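Long-range contacts in uncharacterized protein, toxin (Helicobacter pylori, PDB 4LTT), which is a RelE-family toxin of a toxin-antitoxin system that probably acts as an RNA-cleaving endonuclease: residues K54-C59 with V68-D73; Q11-K16 with L78-S83. All coordinates share one frame; numbering follows the deposited sequence. Where two conformers were deposited one is given.

In the fold
Both contacts are built on one sheet, in which strands 65-72 and 75-82 are neighbours, and they show how chemistry follows place. Contact 1 pairs strand 57-60 with strand 65-72 in a hairpin and is partly buried; its main-chain bonds are supplemented by aromatic and aliphatic packing and one arginine-tyrosine bond. Contact 2 lies at the surface, where helix 8-19 meets strand 75-82; helix and strand share no main-chain ladder, and a salt bridge, a backbone N-H to the carboxylate and an apolar edge contact join them. The two meet where Val68 O and Leu79 N, and Val68 N and Arg80 O, are probably hydrogen-bonded, and where Phe56 packs on Leu79 and Tyr69 on Leu78.

Contact 1 of 2, residues K54-C59 with V68-D73; sequences KPFREC and VYLVKD
Arg57 and Tyr69 face each other across an antiparallel beta hairpin made by strands 57-60 and 65-72, and their side chains extend in a common direction, flank to flank. The two form a hydrogen-bonded pair: Arg57 N gives Tyr69 O a nearly straight bond of 2.8 Å (175° at the hydrogen), and Tyr69 N donates back to Arg57 O. Tyr69 places CG between its backbone N and carbonyl carbon (chi1 70°), which brings the ring onto its partner. Arg57 CB then lies over one ring face, 3.9 Å from the centroid of Tyr69, as a CH-pi contact offset toward the rim. A bend at chi3 carries Arg57 NE to within 3.1 Å of Tyr69 OH; the hydroxyl oxygen sits in the guanidinium plane, although that plane is turned 60° from the ring and so does not stack on it. Asp46 completes this polar group, forming a salt bridge with Arg57 NH2 and a hydrogen bond with Tyr69 OH, which restrains the tips of both side chains.

The sheet's other face carries Glu58 and Val68, a non-hydrogen-bonded pair packed against helix 84-88. Glu58 is a copper ligand of this protein, as is His84, whose side chain is about 6 Å from its own; no copper is bound here.

Before the strand begins, the Phe56 ring and the Leu70 chain stand roughly perpendicular. Leu70 CB lies over a face of the Phe56 ring, 3.9 Å from its centroid. Phe56 CB meanwhile rests 3.8 Å from Val68 CG1, tying the aromatic residue to the face that holds Glu58. Pro55, which follows a cis peptide bond, extends the apolar patch by setting its CG 3.8 Å from Leu70 CD1.

Contact 2 of 2, residues Q11-K16 with L78-S83; sequences QKDFDK and LLRLGS
Asp13 and Arg80 carry the ionic part of this contact, the carboxylate arm meeting the arginine chain nearly square-on. NE and NH2 of Arg80 each take one oxygen of Asp13: NE of Arg80 reaches Asp13 OD2 at 2.7 Å in an almost straight bond (173°), and NH2 of Arg80 reaches Asp13 OD1 at 3.1 Å. Both oxygens use their syn lone pairs. The fit is not flat, since the two planes are 32° apart; OD2 stays in the guanidinium plane while OD1 is tilted out of it. Successive bends at chi2 and chi3 curl the arginine chain back so that NE faces the helix.

Hydrogen bonding to the main chain adds a second hold on the same atom. Leu81 N donates to Asp13 OD2 over 2.8 Å, meeting it on the anti side and out of the carboxylate plane, so OD2 is gripped by two donors and the carboxylate is restrained in rotation. The contact sits where helix 8-19 packs on the mixed sheet of this RelE-family toxin, its 11-16 segment running 26° from strand 78-82, beside a classic beta bulge at Leu79 and Arg80 opposite Val68. A water lies between the backbones, 3.0 Å from Asp13 O and 2.7 Å from Leu81 O.

Charge extends beyond the pair. Lys16 NZ is 6.9 Å from Arg80 NH2, a like-charge proximity probably eased by Asp13 and by the salt bridge of Lys16 with Glu86.

The apolar part is small: the Phe14 and Leu81 side chains run together, with Leu81 CD2 at the ring edge, 3.9 Å from Phe14 CD1. Leu27 of helix 25-35 touches both side chains, and Phe10 and Leu17 of helix 8-19 also pack on Leu81.

Contact 1 of 2, residues K54-C59 with V68-D73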
ATOM      1  N   LYS A  54      -7.551  11.724   1.563  1.00  9.77           N
ATOM      2  CA  LYS A  54      -6.690  12.490   0.686  1.00 10.71           C
ATOM      3  C   LYS A  54      -5.461  12.963   1.451  1.00 11.23           C
ATOM      4  O   LYS A  54      -5.594  13.310   2.656  1.00 12.31           O
ATOM      5  CB  LYS A  54      -7.393  13.733   0.083  1.00 10.93           C
ATOM      6  CG  LYS A  54      -8.534  13.364  -0.858  1.00 12.06           C
ATOM      7  CD  LYS A  54      -8.977  14.637  -1.583  1.00 15.39           C
ATOM      8  CE  LYS A  54      -9.950  14.403  -2.653  1.00 18.43           C
ATOM      9  NZ  LYS A  54      -9.908  15.650  -3.507  1.00 20.48           N
ATOM     10  N   PRO A  55      -4.280  13.001   0.823  1.00 10.08           N
ATOM     11  CA  PRO A  55      -3.989  12.778  -0.549  1.00  9.01           C
ATOM     12  C   PRO A  55      -3.510  11.321  -0.893  1.00  7.62           C
ATOM     13  O   PRO A  55      -2.930  11.075  -1.897  1.00  7.52           O
ATOM     14  CB  PRO A  55      -2.825  13.779  -0.822  1.00 10.70           C
ATOM     15  CG  PRO A  55      -2.060  13.695   0.500  1.00 11.43           C
ATOM     16  CD  PRO A  55      -3.120  13.608   1.546  1.00 11.15           C
ATOM     17  N   PHE A  56      -3.806  10.348  -0.004  1.00  7.16           N
ATOM     18  CA  PHE A  56      -3.310   9.007  -0.199  1.00  6.28           C
ATOM     19  C   PHE A  56      -3.929   8.331  -1.391  1.00  5.89           C
ATOM     20  O   PHE A  56      -5.039   8.685  -1.837  1.00  6.71           O
ATOM     21  CB  PHE A  56      -3.477   8.182   1.101  1.00  6.95           C
ATOM     22  CG  PHE A  56      -2.465   8.610   2.156  1.00  8.27           C
ATOM     23  CD1 PHE A  56      -1.270   7.896   2.337  1.00  8.34           C
ATOM     24  CD2 PHE A  56      -2.633   9.749   2.897  1.00  9.88           C
ATOM     25  CE1 PHE A  56      -0.319   8.294   3.294  1.00  9.34           C
ATOM     26  CE2 PHE A  56      -1.661  10.159   3.859  1.00  9.67           C
ATOM     27  CZ  PHE A  56      -0.499   9.435   3.999  1.00  9.84           C
ATOM     28  N   ARG A  57      -3.255   7.312  -1.863  1.00  5.87           N
ATOM     29  CA  ARG A  57      -3.719   6.437  -2.957  1.00  6.50           C
ATOM     30  C   ARG A  57      -3.843   5.022  -2.427  1.00  6.39           C
ATOM     31  O   ARG A  57      -3.287   4.654  -1.371  1.00  6.80           O
ATOM     32  CB  ARG A  57      -2.699   6.459  -4.122  1.00  6.63           C
ATOM     33  CG  ARG A  57      -2.565   7.863  -4.759  1.00  7.59           C
ATOM     34  CD  ARG A  57      -1.598   7.838  -5.981  1.00  8.85           C
ATOM     35  NE  ARG A  57      -2.097   7.040  -7.067  1.00  8.23           N
ATOM     36  CZ  ARG A  57      -3.007   7.412  -7.946  1.00  7.86           C
ATOM     37  NH1 ARG A  57      -3.542   8.638  -7.867  1.00  7.60           N
ATOM     38  NH2 ARG A  57      -3.454   6.537  -8.823  1.00  8.06           N
ATOM     39  N   GLU A  58      -4.495   4.186  -3.214  1.00  6.83           N
ATOM     40  CA  GLU A  58      -4.760   2.784  -2.819  1.00  7.45           C
ATOM     41  C   GLU A  58      -4.552   1.893  -4.083  1.00  6.81           C
ATOM     42  O   GLU A  58      -5.017   2.269  -5.168  1.00  6.77           O
ATOM     43  CB  GLU A  58      -6.249   2.636  -2.396  1.00  8.97           C
ATOM     44  CG  GLU A  58      -6.599   1.210  -1.921  1.00 11.26           C
ATOM     45  CD  GLU A  58      -8.113   0.986  -1.986  1.00 12.18           C
ATOM     46  OE1 GLU A  58      -8.759   1.397  -1.021  1.00 16.70           O
ATOM     47  OE2 GLU A  58      -8.676   0.468  -2.959  1.00 15.32           O
ATOM     48  N   CYS A  59      -3.888   0.746  -3.877  1.00  6.96           N
ATOM     49  CA  CYS A  59      -3.873  -0.263  -4.920  1.00  7.14           C
ATOM     50  C   CYS A  59      -4.193  -1.594  -4.245  1.00  7.38           C
ATOM     51  O   CYS A  59      -4.160  -1.745  -3.011  1.00  7.66           O
ATOM     52  CB  CYS A  59      -2.578  -0.273  -5.704  1.00  6.70           C
ATOM     53  SG  CYS A  59      -1.131  -0.706  -4.770  1.00  7.85           S
ATOM     54  N   VAL A  68      -2.113   1.220   1.021  1.00  5.98           N
ATOM     55  CA  VAL A  68      -2.395   2.665   1.061  1.00  6.27           C
ATOM     56  C   VAL A  68      -1.073   3.364   1.121  1.00  5.54           C
ATOM     57  O   VAL A  68      -0.229   3.017   2.008  1.00  6.14           O
ATOM     58  CB  VAL A  68      -3.310   3.030   2.235  1.00  6.43           C
ATOM     59  CG1 VAL A  68      -3.531   4.545   2.268  1.00  6.65           C
ATOM     60  CG2 VAL A  68      -4.656   2.315   2.099  1.00  7.38           C
ATOM     61  N   TYR A  69      -0.824   4.308   0.200  1.00  5.43           N
ATOM     62  CA  TYR A  69       0.523   4.887   0.046  1.00  5.58           C
ATOM     63  C   TYR A  69       0.401   6.287  -0.420  1.00  5.37           C
ATOM     64  O   TYR A  69      -0.659   6.751  -0.864  1.00  6.02           O
ATOM     65  CB  TYR A  69       1.382   4.036  -0.930  1.00  5.36           C
ATOM     66  CG  TYR A  69       0.898   4.146  -2.348  1.00  5.32           C
ATOM     67  CD1 TYR A  69       1.411   5.151  -3.181  1.00  5.65           C
ATOM     68  CD2 TYR A  69      -0.054   3.310  -2.864  1.00  6.01           C
ATOM     69  CE1 TYR A  69       0.973   5.247  -4.505  1.00  5.37           C
ATOM     70  CE2 TYR A  69      -0.533   3.436  -4.158  1.00  5.66           C
ATOM     71  CZ  TYR A  69      -0.016   4.424  -4.980  1.00  5.72           C
ATOM     72  OH  TYR A  69      -0.461   4.569  -6.272  1.00  6.86           O
ATOM     73  N   LEU A  70       1.520   7.011  -0.380  1.00  5.30           N
ATOM     74  CA  LEU A  70       1.587   8.395  -0.841  1.00  5.94           C
ATOM     75  C   LEU A  70       2.981   8.689  -1.344  1.00  6.26           C
ATOM     76  O   LEU A  70       3.980   8.450  -0.644  1.00  6.22           O
ATOM     77  CB  LEU A  70       1.230   9.361   0.315  1.00  6.74           C
ATOM     78  CG  LEU A  70       1.391  10.847  -0.007  1.00  6.62           C
ATOM     79  CD1 LEU A  70       0.436  11.325  -1.066  1.00  8.04           C
ATOM     80  CD2 LEU A  70       1.194  11.636   1.266  1.00  8.66           C
ATOM     81  N   VAL A  71       3.078   9.354  -2.486  1.00  6.72           N
ATOM     82  CA  VAL A  71       4.351   9.927  -2.925  1.00  7.12           C
ATOM     83  C   VAL A  71       4.371  11.375  -2.430  1.00  7.93           C
ATOM     84  O   VAL A  71       3.462  12.162  -2.788  1.00  8.28           O
ATOM     85  CB  VAL A  71       4.455   9.845  -4.447  1.00  7.54           C
ATOM     86  CG1 VAL A  71       5.687  10.633  -4.951  1.00 10.17           C
ATOM     87  CG2 VAL A  71       4.571   8.440  -4.904  1.00  9.73           C
ATOM     88  N   LYS A  72       5.337  11.723  -1.624  1.00  8.39           N
ATOM     89  CA  LYS A  72       5.407  13.112  -1.170  1.00  9.71           C
ATOM     90  C   LYS A  72       6.872  13.465  -0.985  1.00  8.70           C
ATOM     91  O   LYS A  72       7.584  12.774  -0.282  1.00  8.17           O
ATOM     92  CB  LYS A  72       4.700  13.283   0.135  1.00 10.45           C
ATOM     93  CG  LYS A  72       4.803  14.682   0.695  1.00 11.16           C
ATOM     94  CD  LYS A  72       4.044  14.874   1.950  1.00 12.57           C
ATOM     95  CE  LYS A  72       4.179  16.326   2.409  1.00 14.13           C
ATOM     96  NZ  LYS A  72       3.358  16.530   3.642  1.00 17.65           N
ATOM     97  N   ASP A  73       7.333  14.601  -1.547  1.00 11.13           N
ATOM     98  CA  ASP A  73       8.719  15.140  -1.178  1.00 13.33           C
ATOM     99  C   ASP A  73       9.905  14.098  -1.151  1.00 13.40           C
ATOM    100  O   ASP A  73      10.650  13.939  -0.262  1.00 15.65           O
ATOM    101  CB  ASP A  73       8.708  15.842   0.113  1.00 13.72           C
ATOM    102  CG  ASP A  73       7.766  17.019   0.122  1.00 12.34           C
ATOM    103  OD1 ASP A  73       7.526  17.588  -0.977  1.00 13.03           O
ATOM    104  OD2 ASP A  73       7.312  17.281   1.219  1.00 12.98           O
TER

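Contact 2 of 2, residues Q11-K16 with L78-S83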
ATOM      1  N   GLN A  11       4.246  -1.369   9.054  0.50  7.11           N
ATOM      2  CA  GLN A  11       5.063  -2.461   9.588  0.50  7.91           C
ATOM      3  C   GLN A  11       4.201  -3.447  10.412  0.50  7.87           C
ATOM      4  O   GLN A  11       4.340  -4.672  10.240  0.50  8.38           O
ATOM      5  CB  GLN A  11       6.148  -1.892  10.507  0.50  8.50           C
ATOM      6  CG  GLN A  11       7.137  -1.075   9.707  0.50  9.74           C
ATOM      7  CD  GLN A  11       8.145  -0.369  10.621  0.50 10.93           C
ATOM      8  OE1 GLN A  11       8.616  -0.961  11.623  0.50 13.42           O
ATOM      9  NE2 GLN A  11       8.416   0.924  10.341  0.50 10.80           N
ATOM     10  N   LYS A  12       3.354  -2.934  11.288  1.00  8.01           N
ATOM     11  CA  LYS A  12       2.517  -3.821  12.094  1.00  9.65           C
ATOM     12  C   LYS A  12       1.606  -4.602  11.162  1.00  8.90           C
ATOM     13  O   LYS A  12       1.406  -5.819  11.364  1.00  8.94           O
ATOM     14  CB  LYS A  12       1.659  -2.949  13.025  1.00 13.25           C
ATOM     15  CG  LYS A  12       2.450  -2.315  14.203  1.00 16.16           C
ATOM     16  CD  LYS A  12       1.437  -1.812  15.262  1.00 21.00           C
ATOM     17  CE  LYS A  12       1.980  -0.811  16.339  1.00 21.81           C
ATOM     18  NZ  LYS A  12       3.187  -1.178  17.120  1.00 27.85           N
ATOM     19  N   ASP A  13       0.992  -3.956  10.185  1.00  7.57           N
ATOM     20  CA  ASP A  13       0.099  -4.677   9.254  1.00  7.02           C
ATOM     21  C   ASP A  13       0.850  -5.754   8.523  1.00  6.81           C
ATOM     22  O   ASP A  13       0.355  -6.879   8.290  1.00  7.78           O
ATOM     23  CB  ASP A  13      -0.337  -3.667   8.190  1.00  7.80           C
ATOM     24  CG  ASP A  13      -1.406  -2.734   8.628  1.00  8.92           C
ATOM     25  OD1 ASP A  13      -2.092  -2.877   9.697  1.00 10.56           O
ATOM     26  OD2 ASP A  13      -1.724  -1.774   7.853  1.00 10.05           O
ATOM     27  N   PHE A  14       2.053  -5.475   8.040  1.00  7.43           N
ATOM     28  CA  PHE A  14       2.839  -6.409   7.261  1.00  7.65           C
ATOM     29  C   PHE A  14       3.209  -7.635   8.127  1.00  7.33           C
ATOM     30  O   PHE A  14       3.065  -8.767   7.694  1.00  7.98           O
ATOM     31  CB  PHE A  14       4.107  -5.721   6.764  1.00  7.45           C
ATOM     32  CG  PHE A  14       5.016  -6.637   5.980  1.00  8.97           C
ATOM     33  CD1 PHE A  14       4.858  -6.782   4.622  1.00  9.70           C
ATOM     34  CD2 PHE A  14       6.022  -7.370   6.615  1.00 11.05           C
ATOM     35  CE1 PHE A  14       5.647  -7.687   3.881  1.00 10.82           C
ATOM     36  CE2 PHE A  14       6.827  -8.237   5.896  1.00 13.41           C
ATOM     37  CZ  PHE A  14       6.639  -8.380   4.505  1.00 12.94           C
ATOM     38  N   ASP A  15       3.590  -7.384   9.372  1.00  7.85           N
ATOM     39  CA  ASP A  15       4.015  -8.484  10.275  1.00  8.51           C
ATOM     40  C   ASP A  15       2.806  -9.383  10.548  1.00  8.71           C
ATOM     41  O   ASP A  15       2.953 -10.621  10.544  1.00  8.86           O
ATOM     42  CB  ASP A  15       4.497  -7.891  11.567  1.00 10.99           C
ATOM     43  CG  ASP A  15       5.876  -7.212  11.427  1.00 13.21           C
ATOM     44  OD1 ASP A  15       6.506  -7.242  10.379  1.00 14.44           O
ATOM     45  OD2 ASP A  15       6.305  -6.613  12.447  1.00 16.04           O
ATOM     46  N   LYS A  16       1.635  -8.819  10.734  1.00  9.79           N
ATOM     47  CA  LYS A  16       0.387  -9.569  10.913  1.00  9.57           C
ATOM     48  C   LYS A  16       0.096 -10.389   9.678  1.00  9.26           C
ATOM     49  O   LYS A  16      -0.227 -11.603   9.772  1.00  9.18           O
ATOM     50  CB  LYS A  16      -0.792  -8.592  11.131  1.00 12.14           C
ATOM     51  CG  LYS A  16      -2.199  -9.224  11.187  1.00 14.25           C
ATOM     52  CD  LYS A  16      -3.321  -8.188  11.041  1.00 17.43           C
ATOM     53  CE  LYS A  16      -4.679  -8.892  10.954  1.00 22.53           C
ATOM     54  NZ  LYS A  16      -5.798  -7.958  11.238  1.00 28.28           N
ATOM     55  N   LEU A  78       4.572   4.289   2.818  1.00  5.40           N
ATOM     56  CA  LEU A  78       3.666   3.175   2.929  1.00  5.70           C
ATOM     57  C   LEU A  78       2.942   3.229   4.233  1.00  5.61           C
ATOM     58  O   LEU A  78       3.568   3.265   5.284  1.00  6.49           O
ATOM     59  CB  LEU A  78       4.424   1.848   2.808  1.00  6.84           C
ATOM     60  CG  LEU A  78       5.281   1.716   1.518  1.00  7.29           C
ATOM     61  CD1 LEU A  78       5.729   0.270   1.366  1.00  9.73           C
ATOM     62  CD2 LEU A  78       4.461   2.078   0.251  1.00  8.25           C
ATOM     63  N   LEU A  79       1.614   3.406   4.150  1.00  5.91           N
ATOM     64  CA  LEU A  79       0.777   3.673   5.305  1.00  5.87           C
ATOM     65  C   LEU A  79       0.093   2.441   5.900  1.00  6.59           C
ATOM     66  O   LEU A  79       0.140   2.230   7.126  1.00  7.77           O
ATOM     67  CB  LEU A  79      -0.254   4.745   4.948  1.00  7.07           C
ATOM     68  CG  LEU A  79      -1.052   5.260   6.146  1.00  8.09           C
ATOM     69  CD1 LEU A  79      -0.127   6.120   6.943  1.00 11.59           C
ATOM     70  CD2 LEU A  79      -2.291   6.076   5.713  1.00 10.16           C
ATOM     71  N   ARG A  80      -0.621   1.677   5.083  1.00  6.54           N
ATOM     72  CA  ARG A  80      -1.380   0.545   5.595  1.00  6.66           C
ATOM     73  C   ARG A  80      -1.277  -0.535   4.563  1.00  6.79           C
ATOM     74  O   ARG A  80      -1.100  -0.308   3.359  1.00  6.12           O
ATOM     75  CB  ARG A  80      -2.923   0.849   5.715  1.00  7.88           C
ATOM     76  CG  ARG A  80      -3.353   1.883   6.730  1.00  9.94           C
ATOM     77  CD  ARG A  80      -2.921   1.505   8.112  1.00 10.50           C
ATOM     78  NE  ARG A  80      -3.413   0.193   8.564  1.00 12.05           N
ATOM     79  CZ  ARG A  80      -4.518  -0.090   9.244  1.00 11.46           C
ATOM     80  NH1 ARG A  80      -5.359   0.887   9.601  1.00 14.37           N
ATOM     81  NH2 ARG A  80      -4.725  -1.327   9.691  1.00 13.49           N
ATOM     82  N   LEU A  81      -1.482  -1.781   5.023  1.00  6.86           N
ATOM     83  CA  LEU A  81      -1.533  -2.940   4.150  1.00  6.72           C
ATOM     84  C   LEU A  81      -2.511  -3.907   4.774  1.00  7.46           C
ATOM     85  O   LEU A  81      -2.241  -4.501   5.831  1.00  8.79           O
ATOM     86  CB  LEU A  81      -0.148  -3.567   4.101  1.00  6.79           C
ATOM     87  CG  LEU A  81      -0.025  -4.792   3.135  1.00  6.01           C
ATOM     88  CD1 LEU A  81      -0.096  -4.365   1.654  1.00  7.61           C
ATOM     89  CD2 LEU A  81       1.308  -5.543   3.418  1.00  7.39           C
ATOM     90  N   GLY A  82      -3.664  -4.084   4.188  1.00  7.11           N
ATOM     91  CA  GLY A  82      -4.651  -4.996   4.841  1.00  7.36           C
ATOM     92  C   GLY A  82      -5.983  -4.925   4.138  1.00  6.54           C
ATOM     93  O   GLY A  82      -6.116  -4.414   3.033  1.00  7.43           O
ATOM     94  N   SER A  83      -7.014  -5.513   4.740  1.00  7.88           N
ATOM     95  CA  SER A  83      -8.318  -5.607   4.121  1.00  7.88           C
ATOM     96  C   SER A  83      -9.051  -4.255   4.130  1.00  7.77           C
ATOM     97  O   SER A  83      -8.775  -3.400   4.933  1.00  8.05           O
ATOM     98  CB  SER A  83      -9.204  -6.631   4.836  1.00  8.87           C
ATOM     99  OG  SER A  83      -9.538  -6.185   6.081  1.00  9.96           O
TER
HETATM  100  O   HOH W   1      -2.544  -6.418   7.703  1.00 12.47           O